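Secretory pathway GDP dissociation inhibitor (Saccharomyces cerevisiae, PDB 2BCG) holds Rab GTPases such as Sec4 in their GDP-bound state by blocking nucleotide release, and extracts GDP-bound Ypt7 from vacuolar membranes. Local coordinates at residues H197-W202 with E217-Y222; F90-G95 with C223-R228; L38-Q43 with T258-T263; P264-L269 with G279-L284. All coordinates share one frame; numbering follows the deposited sequence. Where two conformers were deposited one is given.

Interaction 1. Residues H197-W202 with E217-Y222; sequences HAMALW and ERILLY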
# COMPACT_ATOMS: atom_id res chain seq x y z
N HIS A 197 -26.44 0.43 4.75
CA HIS A 197 -25.37 1.45 4.85
C HIS A 197 -24.24 1.04 5.76
O HIS A 197 -23.08 1.34 5.46
CB HIS A 197 -25.91 2.80 5.30
CG HIS A 197 -26.84 3.41 4.32
ND1 HIS A 197 -26.50 4.50 3.54
CD2 HIS A 197 -28.09 3.04 3.93
CE1 HIS A 197 -27.51 4.79 2.74
NE2 HIS A 197 -28.48 3.92 2.95
N ALA A 198 -24.55 0.34 6.86
CA ALA A 198 -23.49 -0.08 7.79
C ALA A 198 -22.92 -1.46 7.49
O ALA A 198 -21.81 -1.74 7.93
CB ALA A 198 -23.96 -0.03 9.24
N MET A 199 -23.66 -2.31 6.76
CA MET A 199 -23.18 -3.66 6.47
C MET A 199 -22.86 -3.86 4.99
O MET A 199 -21.72 -4.28 4.65
CB MET A 199 -24.16 -4.75 6.95
CG MET A 199 -24.36 -4.72 8.46
SD MET A 199 -25.47 -6.03 9.06
CE MET A 199 -24.35 -7.43 8.92
N ALA A 200 -23.82 -3.53 4.13
CA ALA A 200 -23.58 -3.64 2.70
C ALA A 200 -22.71 -2.46 2.23
O ALA A 200 -22.06 -2.53 1.17
CB ALA A 200 -24.90 -3.72 1.92
N LEU A 201 -22.67 -1.40 3.05
CA LEU A 201 -21.88 -0.19 2.78
C LEU A 201 -22.21 0.48 1.45
O LEU A 201 -21.32 1.00 0.76
CB LEU A 201 -20.38 -0.48 2.89
CG LEU A 201 -19.92 -0.91 4.28
CD1 LEU A 201 -18.61 -1.71 4.29
CD2 LEU A 201 -19.89 0.30 5.24
N TRP A 202 -23.50 0.48 1.10
CA TRP A 202 -23.98 1.33 0.02
C TRP A 202 -23.98 2.77 0.53
O TRP A 202 -24.24 3.01 1.71
CB TRP A 202 -25.40 0.94 -0.42
CG TRP A 202 -25.55 -0.43 -1.03
CD1 TRP A 202 -26.20 -1.50 -0.48
CD2 TRP A 202 -25.08 -0.88 -2.31
NE1 TRP A 202 -26.17 -2.59 -1.33
CE2 TRP A 202 -25.48 -2.24 -2.46
CE3 TRP A 202 -24.35 -0.28 -3.35
CZ2 TRP A 202 -25.18 -3.00 -3.60
CZ3 TRP A 202 -24.06 -1.05 -4.50
CH2 TRP A 202 -24.47 -2.39 -4.60
N GLU A 217 -24.15 -10.55 -1.39
CA GLU A 217 -22.70 -10.76 -1.37
C GLU A 217 -21.94 -9.74 -0.51
O GLU A 217 -21.03 -10.13 0.22
CB GLU A 217 -22.10 -10.93 -2.78
CG GLU A 217 -22.11 -9.70 -3.70
CD GLU A 217 -21.84 -10.02 -5.19
OE1 GLU A 217 -21.57 -11.19 -5.53
OE2 GLU A 217 -21.87 -9.08 -6.03
N ARG A 218 -22.31 -8.46 -0.58
CA ARG A 218 -21.67 -7.42 0.27
C ARG A 218 -21.92 -7.67 1.76
O ARG A 218 -21.00 -7.52 2.57
CB ARG A 218 -22.12 -6.00 -0.10
CG ARG A 218 -21.64 -5.42 -1.44
CD ARG A 218 -22.30 -4.06 -1.59
NE ARG A 218 -21.84 -3.24 -2.69
CZ ARG A 218 -21.45 -1.97 -2.59
NH1 ARG A 218 -21.47 -1.32 -1.42
NH2 ARG A 218 -21.05 -1.32 -3.69
N ILE A 219 -23.15 -8.04 2.14
CA ILE A 219 -23.47 -8.34 3.51
C ILE A 219 -22.73 -9.58 4.00
O ILE A 219 -22.17 -9.60 5.09
CB ILE A 219 -25.01 -8.50 3.69
CG1 ILE A 219 -25.71 -7.18 3.35
CG2 ILE A 219 -25.34 -8.99 5.11
CD1 ILE A 219 -27.19 -7.35 3.02
N LEU A 220 -22.73 -10.65 3.19
CA LEU A 220 -21.90 -11.80 3.50
C LEU A 220 -20.41 -11.45 3.67
O LEU A 220 -19.79 -11.89 4.65
CB LEU A 220 -22.07 -12.87 2.42
CG LEU A 220 -21.41 -14.23 2.66
CD1 LEU A 220 -21.90 -14.95 3.91
CD2 LEU A 220 -21.66 -15.04 1.39
N LEU A 221 -19.88 -10.65 2.73
CA LEU A 221 -18.47 -10.15 2.80
C LEU A 221 -18.22 -9.42 4.13
O LEU A 221 -17.21 -9.64 4.78
CB LEU A 221 -18.12 -9.25 1.62
CG LEU A 221 -16.72 -8.59 1.63
CD1 LEU A 221 -15.59 -9.63 1.68
CD2 LEU A 221 -16.54 -7.64 0.49
N TYR A 222 -19.15 -8.55 4.53
CA TYR A 222 -19.00 -7.84 5.80
C TYR A 222 -18.95 -8.80 6.97
O TYR A 222 -18.06 -8.69 7.84
CB TYR A 222 -20.16 -6.85 5.99
CG TYR A 222 -20.04 -5.95 7.20
CD1 TYR A 222 -20.36 -6.42 8.48
CD2 TYR A 222 -19.61 -4.62 7.06
CE1 TYR A 222 -20.25 -5.60 9.61
CE2 TYR A 222 -19.49 -3.77 8.18
CZ TYR A 222 -19.82 -4.27 9.45
OH TYR A 222 -19.68 -3.45 10.55
O HOH W 1 -20.24 -0.92 9.94
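Arg218, Tyr222 and Met199 contribute the largest buried areas where helix 189-199 and the loop after it meet helix 212-229. The Arg218 chain runs extended from CG to NE and lays its guanidinium flat on the indole of Trp202, with the planes 15° apart. CZ sits over the six-membered ring, 3.5 Å from its centroid, the geometry of a cation-pi stack, and CD adds a CH-pi contact on the same ring. In the guanidinium plane, NH1 donates to Ala200 O at 2.9 Å and 168°, and more weakly to Leu201 O. This fixes the group through face and edge. Trp202 NE1 is hydrogen-bonded to Ser215 OG.

Tyr222, with CG anti to the backbone N (chi1 -174°), has Met199 CA over one face of its ring, 4.0 Å from the centroid. Leu201 CD1 meets the ring edge at CD2, 4.1 Å away. A water accounts for the polar end, bonded to Tyr222 OH and donating to Ala198 O. On the apolar side Met199 CE packs against Ile219 CG2 at 4.2 Å. Met199 also lines the geranylgeranyl pocket, which puts the Met199-Tyr222 side of this loop-and-helix packing in the wall of the lipid-binding site of RabGDI.

Interaction 2. Residues F90-G95 with C223-R228; sequences FLMANG and CQSVAR. With GER (geran-8-yl geran), chain D; GER (geran-8-yl geran), chain C.
Ser225 OG is gripped from two directions: it accepts from Asn94 N at 3.0 Å, with an N-H...O angle of 153°, and is hydrogen-bonded to Leu221 O one turn back in its own helix. Because OG lies beside its own backbone N (chi1 -65°), it stands where the turn's amide can reach it. Asn94 CB approaches the same oxygen at 3.5 Å, and Met92 CB comes within 3.7 Å of it, so carbon also borders the hydroxyl.

The segment 90-95 makes a type I beta turn from Met92 to Gly95, closed by Gly95 N to Met92 O, and Gly95 is the N-cap of helix 96-104. The turn thus docks a strand end and the start of a helix on helix 212-229, whose Cys223, Val226 and Ala227 line the geranylgeranyl pocket. Cys223 CB lies 3.6 Å from C3 of the chain D lipid, and Ala227 CB is 3.9 Å from C9 of the chain C lipid.

Ala93 CB rests on the helix backbone, 3.5 Å from Ser225 O. In the conformer given, Arg228 CD lies 3.6 Å from Ala93 O, an approach to be read with caution, and NH1 is hydrogen-bonded to the backbone of another protein chain.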
# COMPACT_ATOMS: atom_id res chain seq x y z
N PHE A 90 -9.96 1.69 3.74
CA PHE A 90 -9.63 0.50 4.51
C PHE A 90 -9.63 -0.77 3.65
O PHE A 90 -10.14 -0.77 2.53
CB PHE A 90 -10.61 0.36 5.66
CG PHE A 90 -10.50 1.47 6.70
CD1 PHE A 90 -11.61 2.26 7.04
CD2 PHE A 90 -9.29 1.72 7.33
CE1 PHE A 90 -11.49 3.27 8.02
CE2 PHE A 90 -9.17 2.74 8.29
CZ PHE A 90 -10.28 3.50 8.64
N LEU A 91 -9.09 -1.86 4.19
CA LEU A 91 -9.20 -3.18 3.51
C LEU A 91 -10.26 -4.05 4.23
O LEU A 91 -10.17 -4.24 5.43
CB LEU A 91 -7.87 -3.94 3.59
CG LEU A 91 -6.74 -3.48 2.64
CD1 LEU A 91 -6.09 -2.19 3.16
CD2 LEU A 91 -5.70 -4.58 2.46
N MET A 92 -11.25 -4.57 3.50
CA MET A 92 -12.09 -5.61 4.09
C MET A 92 -11.22 -6.83 4.41
O MET A 92 -10.49 -7.35 3.55
CB MET A 92 -13.22 -6.03 3.14
CG MET A 92 -14.32 -5.03 3.01
SD MET A 92 -15.38 -5.08 4.49
CE MET A 92 -17.03 -5.16 3.82
N ALA A 93 -11.32 -7.32 5.64
CA ALA A 93 -10.48 -8.44 6.08
C ALA A 93 -10.63 -9.71 5.23
O ALA A 93 -9.66 -10.45 5.13
CB ALA A 93 -10.70 -8.73 7.54
N ASN A 94 -11.80 -9.95 4.63
CA ASN A 94 -11.98 -11.13 3.74
C ASN A 94 -12.17 -10.71 2.30
O ASN A 94 -12.71 -11.48 1.47
CB ASN A 94 -13.16 -12.02 4.22
CG ASN A 94 -13.11 -13.44 3.63
OD1 ASN A 94 -14.11 -13.93 3.09
ND2 ASN A 94 -11.93 -14.07 3.69
N GLY A 95 -11.73 -9.49 1.99
CA GLY A 95 -11.86 -8.97 0.65
C GLY A 95 -10.85 -9.52 -0.36
O GLY A 95 -9.91 -10.24 -0.01
N CYS A 223 -19.91 -9.72 7.04
CA CYS A 223 -19.96 -10.68 8.14
C CYS A 223 -18.74 -11.59 8.17
O CYS A 223 -18.15 -11.81 9.23
CB CYS A 223 -21.24 -11.52 8.08
SG CYS A 223 -22.74 -10.53 8.28
N GLN A 224 -18.33 -12.08 7.01
CA GLN A 224 -17.09 -12.88 6.94
C GLN A 224 -15.87 -12.07 7.39
O GLN A 224 -14.98 -12.58 8.06
CB GLN A 224 -16.87 -13.42 5.54
CG GLN A 224 -17.91 -14.44 5.07
CD GLN A 224 -17.76 -14.74 3.60
OE1 GLN A 224 -17.25 -13.92 2.82
NE2 GLN A 224 -18.22 -15.93 3.19
N SER A 225 -15.81 -10.81 6.99
CA SER A 225 -14.68 -9.97 7.36
C SER A 225 -14.60 -9.67 8.86
O SER A 225 -13.52 -9.72 9.43
CB SER A 225 -14.71 -8.65 6.57
OG SER A 225 -14.53 -8.89 5.18
N VAL A 226 -15.74 -9.34 9.49
CA VAL A 226 -15.69 -9.08 10.93
C VAL A 226 -15.39 -10.39 11.64
O VAL A 226 -14.71 -10.37 12.67
CB VAL A 226 -16.99 -8.44 11.51
CG1 VAL A 226 -16.69 -7.80 12.88
CG2 VAL A 226 -17.51 -7.40 10.61
N ALA A 227 -15.87 -11.50 11.09
CA ALA A 227 -15.62 -12.82 11.68
C ALA A 227 -14.14 -13.22 11.65
O ALA A 227 -13.69 -13.87 12.58
CB ALA A 227 -16.50 -13.89 11.05
N ARG A 228 -13.37 -12.81 10.64
CA ARG A 228 -11.93 -13.17 10.58
C ARG A 228 -11.14 -12.85 11.85
O ARG A 228 -10.44 -13.74 12.36
CB ARG A 228 -11.22 -12.56 9.37
CG ARG A 228 -10.98 -13.54 8.24
CD ARG A 228 -9.72 -13.21 7.46
NE ARG A 228 -9.59 -14.04 6.25
CZ ARG A 228 -8.44 -14.48 5.76
NH1 ARG A 228 -7.29 -14.22 6.36
NH2 ARG A 228 -8.44 -15.23 4.66
C1 GER D . -21.12 -15.58 8.52
C2 GER D . -21.84 -14.79 9.64
C3 GER D . -23.11 -14.19 9.52
C4 GER D . -23.93 -14.25 8.22
C5 GER D . -23.68 -13.42 10.72
C6 GER D . -24.81 -14.17 11.44
C7 GER D . -25.10 -13.56 12.67
C8 GER D . -26.26 -13.68 13.45
C9 GER D . -27.43 -14.58 13.02
C10 GER D . -26.34 -12.91 14.79
C11 GER D . -27.25 -11.67 14.74
C12 GER D . -27.56 -11.24 16.03
C13 GER D . -28.37 -10.18 16.44
C14 GER D . -29.08 -9.26 15.45
C15 GER D . -28.55 -9.92 17.93
C16 GER D . -29.78 -10.63 18.46
C17 GER D . -30.10 -10.18 19.73
C18 GER D . -31.38 -10.09 20.28
C19 GER D . -32.61 -10.51 19.45
C20 GER D . -31.54 -9.57 21.72
C1 GER C . -19.39 -17.43 12.13
C2 GER C . -19.34 -16.41 13.28
C3 GER C . -20.50 -15.86 13.86
C4 GER C . -21.90 -16.27 13.37
C5 GER C . -20.38 -14.84 15.02
C6 GER C . -19.84 -13.47 14.56
C7 GER C . -20.86 -12.57 14.18
C8 GER C . -20.91 -11.80 13.01
C9 GER C . -19.78 -11.93 11.98
C10 GER C . -22.10 -10.86 12.71
C11 GER C . -21.97 -9.38 13.12
C12 GER C . -23.27 -8.87 13.30
C13 GER C . -23.86 -7.63 13.02
C14 GER C . -23.07 -6.47 12.39
C15 GER C . -25.35 -7.45 13.35
C16 GER C . -25.73 -6.06 13.88
C17 GER C . -26.57 -6.14 14.99
C18 GER C . -27.27 -5.13 15.66
C19 GER C . -27.23 -3.65 15.25
C20 GER C . -28.13 -5.51 16.86

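Interaction 3. Residues L38-Q43 with T258-T263; sequences LHIDKQ and TYMLDT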
# COMPACT_ATOMS: atom_id res chain seq x y z
N LEU A 38 7.42 -2.66 -18.42
CA LEU A 38 8.10 -1.39 -18.15
C LEU A 38 7.08 -0.49 -17.47
O LEU A 38 6.01 -0.28 -18.03
CB LEU A 38 8.56 -0.70 -19.44
CG LEU A 38 9.19 0.70 -19.21
CD1 LEU A 38 10.41 0.62 -18.31
CD2 LEU A 38 9.57 1.29 -20.55
N HIS A 39 7.40 -0.01 -16.26
CA HIS A 39 6.46 0.78 -15.44
C HIS A 39 7.05 2.18 -15.22
O HIS A 39 8.13 2.31 -14.63
CB HIS A 39 6.19 0.07 -14.11
CG HIS A 39 4.91 0.48 -13.46
ND1 HIS A 39 4.23 -0.31 -12.54
CD2 HIS A 39 4.17 1.60 -13.60
CE1 HIS A 39 3.15 0.32 -12.14
NE2 HIS A 39 3.08 1.49 -12.76
N ILE A 40 6.37 3.20 -15.72
CA ILE A 40 6.89 4.57 -15.68
C ILE A 40 5.94 5.46 -14.92
O ILE A 40 4.72 5.28 -15.00
CB ILE A 40 7.04 5.13 -17.12
CG1 ILE A 40 7.86 4.18 -18.00
CG2 ILE A 40 7.59 6.60 -17.14
CD1 ILE A 40 7.80 4.56 -19.51
N ASP A 41 6.51 6.41 -14.16
CA ASP A 41 5.71 7.48 -13.55
C ASP A 41 6.36 8.84 -13.84
O ASP A 41 7.57 9.00 -13.72
CB ASP A 41 5.57 7.25 -12.03
CG ASP A 41 4.33 7.92 -11.42
OD1 ASP A 41 3.65 7.27 -10.58
OD2 ASP A 41 4.06 9.09 -11.75
N LYS A 42 5.53 9.81 -14.23
CA LYS A 42 5.97 11.21 -14.38
C LYS A 42 6.33 11.84 -13.03
O LYS A 42 7.11 12.81 -12.98
CB LYS A 42 4.92 12.04 -15.14
CG LYS A 42 3.52 12.07 -14.50
CD LYS A 42 2.43 12.46 -15.50
CE LYS A 42 1.04 12.12 -14.97
NZ LYS A 42 -0.02 12.08 -16.04
N GLN A 43 5.75 11.31 -11.96
CA GLN A 43 5.93 11.87 -10.63
C GLN A 43 7.20 11.29 -10.01
O GLN A 43 7.69 10.22 -10.43
CB GLN A 43 4.71 11.61 -9.74
CG GLN A 43 3.40 12.12 -10.35
CD GLN A 43 2.28 12.28 -9.36
OE1 GLN A 43 1.67 13.35 -9.29
NE2 GLN A 43 1.99 11.24 -8.57
N THR A 258 10.68 -3.36 -14.93
CA THR A 258 11.62 -2.24 -14.95
C THR A 258 10.86 -0.96 -14.61
O THR A 258 9.78 -0.71 -15.14
CB THR A 258 12.23 -2.11 -16.36
OG1 THR A 258 12.93 -3.31 -16.67
CG2 THR A 258 13.25 -0.95 -16.46
N TYR A 259 11.43 -0.18 -13.67
CA TYR A 259 10.78 1.03 -13.12
C TYR A 259 11.54 2.32 -13.45
O TYR A 259 12.76 2.38 -13.32
CB TYR A 259 10.57 0.89 -11.59
CG TYR A 259 9.31 0.10 -11.33
CD1 TYR A 259 8.12 0.75 -11.06
CD2 TYR A 259 9.29 -1.30 -11.49
CE1 TYR A 259 6.93 0.04 -10.88
CE2 TYR A 259 8.09 -2.03 -11.34
CZ TYR A 259 6.91 -1.35 -11.06
OH TYR A 259 5.71 -2.00 -10.96
N MET A 260 10.78 3.34 -13.83
CA MET A 260 11.32 4.70 -14.05
C MET A 260 10.40 5.69 -13.36
O MET A 260 9.20 5.66 -13.59
CB MET A 260 11.42 5.03 -15.54
CG MET A 260 12.41 4.20 -16.28
SD MET A 260 12.20 4.38 -18.04
CE MET A 260 13.47 3.24 -18.63
N LEU A 261 10.95 6.54 -12.50
CA LEU A 261 10.18 7.64 -11.90
C LEU A 261 10.68 8.99 -12.45
O LEU A 261 11.71 9.06 -13.15
CB LEU A 261 10.31 7.63 -10.39
CG LEU A 261 9.76 6.41 -9.61
CD1 LEU A 261 10.14 6.63 -8.16
CD2 LEU A 261 8.26 6.20 -9.79
N ASP A 262 9.95 10.06 -12.11
CA ASP A 262 10.34 11.43 -12.56
C ASP A 262 10.64 11.44 -14.06
O ASP A 262 11.58 12.11 -14.51
CB ASP A 262 11.57 11.92 -11.76
CG ASP A 262 11.83 13.42 -11.89
OD1 ASP A 262 13.00 13.81 -11.68
OD2 ASP A 262 10.91 14.21 -12.16
N THR A 263 9.82 10.72 -14.82
CA THR A 263 10.03 10.51 -16.23
C THR A 263 8.74 10.87 -16.97
O THR A 263 7.86 10.04 -17.15
CB THR A 263 10.49 9.05 -16.51
OG1 THR A 263 11.73 8.81 -15.85
CG2 THR A 263 10.67 8.77 -17.99
O HOH W 2 8.53 14.72 -10.99
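His39 and Tyr259 meet across two neighbouring strands of the parallel five-stranded sheet, 37-40 and the outer strand 258-260. Segments 38-40 and 258-260 run the same way at 17°, as expected in a Rossmann-like domain, the family's clan. Parallel pairing is carried by His39 N to Thr258 O, Met260 N to His39 O and Asp41 N to Met260 O. Residues 258-261 belong to the region that interacts with Ypt1 and pack on another protein chain.

The His39 side chain can be followed outward. CB lies over one face of the Tyr259 ring, 3.6 Å from its centroid, a CH-pi contact. CG, anti to the backbone N (chi1 -158°), comes 3.3 Å from Tyr259 CE1. ND1 reaches Tyr259 OH at 2.7 Å, a hydrogen bond in which either atom could donate; His39 CE1 lies 3.7 Å from Tyr259 OH, and NE2 is bonded to Gly18 O. The two side chains run side by side in the same direction, their rings oblique, planes at 39°. Ser27 OG also bonds Tyr259 OH. A phenylalanine in place of Tyr259 would probably deprive both His39 ND1 and Ser27 OG of the hydroxyl that joins them, leaving the imidazole to Gly18 O and a weak bond with Ser27.

On the other face Leu38 CD1 touches Thr258 CG2 and Met260 CE, and Ile40 CG2 approaches Thr263 CB. Thr263 N donates to Asp41 O. Asp41 OD1 bonds to Thr19 OG1 and OD2 accepts from Gln43 N, an Asx turn. Asp262 N bonds to Gln43 O at 2.8 Å, from above the carbonyl plane.

Interaction 4. Residues P264-L269 with G279-L284; sequences PIDEVL and GVKTKL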
# COMPACT_ATOMS: atom_id res chain seq x y z
N PRO A 264 8.60 12.16 -17.34
CA PRO A 264 7.48 12.60 -18.18
C PRO A 264 7.33 11.75 -19.43
O PRO A 264 8.31 11.29 -20.00
CB PRO A 264 7.89 14.02 -18.58
CG PRO A 264 8.62 14.49 -17.36
CD PRO A 264 9.47 13.29 -16.95
N ILE A 265 6.09 11.57 -19.88
CA ILE A 265 5.85 11.01 -21.19
C ILE A 265 5.83 12.16 -22.19
O ILE A 265 4.85 12.88 -22.26
CB ILE A 265 4.51 10.21 -21.23
CG1 ILE A 265 4.50 9.11 -20.14
CG2 ILE A 265 4.25 9.60 -22.62
CD1 ILE A 265 5.71 8.13 -20.14
N ASP A 266 6.92 12.33 -22.93
CA ASP A 266 7.03 13.39 -23.93
C ASP A 266 5.99 13.24 -25.02
O ASP A 266 5.42 14.24 -25.46
CB ASP A 266 8.41 13.37 -24.58
CG ASP A 266 9.55 13.62 -23.61
OD1 ASP A 266 10.67 13.19 -23.96
OD2 ASP A 266 9.35 14.27 -22.56
N GLU A 267 5.77 12.01 -25.46
CA GLU A 267 4.86 11.68 -26.54
C GLU A 267 4.41 10.23 -26.43
O GLU A 267 5.21 9.32 -26.21
CB GLU A 267 5.54 11.89 -27.90
CG GLU A 267 4.60 11.88 -29.09
CD GLU A 267 5.33 12.01 -30.42
OE1 GLU A 267 4.69 11.74 -31.47
OE2 GLU A 267 6.53 12.36 -30.41
N VAL A 268 3.12 10.02 -26.60
CA VAL A 268 2.60 8.67 -26.81
C VAL A 268 2.62 8.35 -28.30
O VAL A 268 2.25 9.19 -29.11
CB VAL A 268 1.16 8.53 -26.26
CG1 VAL A 268 0.66 7.13 -26.44
CG2 VAL A 268 1.13 8.89 -24.78
N LEU A 269 3.08 7.15 -28.65
CA LEU A 269 3.20 6.74 -30.06
C LEU A 269 2.08 5.79 -30.46
O LEU A 269 1.71 4.89 -29.71
CB LEU A 269 4.57 6.11 -30.33
CG LEU A 269 5.78 6.99 -29.97
CD1 LEU A 269 7.05 6.20 -30.08
CD2 LEU A 269 5.85 8.26 -30.81
N GLY A 279 3.87 2.71 -28.28
CA GLY A 279 4.93 3.04 -27.32
C GLY A 279 4.91 4.45 -26.77
O GLY A 279 3.93 5.19 -26.93
N VAL A 280 6.00 4.82 -26.10
CA VAL A 280 6.16 6.15 -25.49
C VAL A 280 7.57 6.68 -25.74
O VAL A 280 8.52 5.90 -25.80
CB VAL A 280 5.85 6.16 -23.95
CG1 VAL A 280 4.40 5.80 -23.70
CG2 VAL A 280 6.80 5.26 -23.18
N LYS A 281 7.68 8.01 -25.87
CA LYS A 281 8.98 8.68 -25.94
C LYS A 281 9.22 9.41 -24.62
O LYS A 281 8.34 10.11 -24.10
CB LYS A 281 9.00 9.67 -27.11
CG LYS A 281 10.33 10.39 -27.36
CD LYS A 281 10.20 11.37 -28.56
CE LYS A 281 11.48 12.15 -28.84
NZ LYS A 281 11.35 12.90 -30.15
N THR A 282 10.43 9.23 -24.09
CA THR A 282 10.82 9.84 -22.84
C THR A 282 12.23 10.41 -22.99
O THR A 282 12.89 10.15 -24.01
CB THR A 282 10.83 8.79 -21.71
OG1 THR A 282 11.95 7.94 -21.89
CG2 THR A 282 9.53 7.92 -21.67
N LYS A 283 12.68 11.16 -21.98
CA LYS A 283 14.06 11.67 -21.89
C LYS A 283 15.10 10.57 -21.92
O LYS A 283 16.28 10.83 -22.20
CB LYS A 283 14.23 12.50 -20.60
CG LYS A 283 14.14 11.68 -19.31
CD LYS A 283 14.14 12.57 -18.08
CE LYS A 283 14.18 11.73 -16.81
NZ LYS A 283 14.13 12.55 -15.57
N LEU A 284 14.68 9.34 -21.62
CA LEU A 284 15.58 8.16 -21.60
C LEU A 284 15.55 7.34 -22.88
O LEU A 284 16.32 6.40 -23.05
CB LEU A 284 15.26 7.26 -20.40
CG LEU A 284 15.47 7.84 -18.99
CD1 LEU A 284 15.11 6.80 -17.94
CD2 LEU A 284 16.90 8.33 -18.82
O HOH W 3 10.75 12.24 -20.15
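Backbone hydrogen bonds join Glu267, Leu269, Gly279 and Lys281 across a beta hairpin, its segments 267-269 and 279-282 at 152°. Lys281 N donates to Glu267 O at 2.8 Å in the carbonyl plane, and Leu269 N to Gly279 O at 2.7 Å; Gly279 N to Leu269 O is weak. Asp266 and Glu267 both face Lys281, a classic beta bulge, and their amides reach Lys281 O only by weak bonds.

On the apolar Val268 and Val280 face, Ile265 CG2 meets Val280 CG1 at 4.0 Å, and Ile265 CD1 meets Thr282 CG2 at 4.1 Å. Ile265 and Val280 also pack on Ile40, setting the hairpin against the parallel sheet.

Polar contacts gather around Thr282-Leu284, where strand 276-282 ends. Thr282 OG1, set between the backbone N and the carbonyl carbon (chi1 73°), accepts from Leu284 N at 3.1 Å, an ST turn, and bonds to Gly285 O. An alanine in place of Thr282 would probably leave Leu284 N without this acceptor and open a gap beside Ile265 CD1. One water accepts from Lys283 N and donates to Pro264 O.

In this crystal Glu267 OE2 and Lys281 NZ stay 4.9 Å apart, consistent with main-chain bonds joining the strands.

Interactions 1 and 2 share helix 212-229 and touch where Met199 CE meets Cys223 SG, 3.5 Å away; both border the lipid pocket. Interaction 1 is buried and relies on side chains, a cation-pi stack and ring contacts, whereas interaction 2 is partly buried and turns on one serine hydroxyl. Interactions 3 and 4 lie across the chain's centre from them, the centres of interactions 1 and 3 being about 37 Å apart. Both are strand pairings dominated by main-chain bonds, one parallel and partly buried, the other antiparallel with more exposed residues. They are successive in the chain and meet through Ile40 and Ile265 and a probable Lys283 NZ bond to Asp262 O.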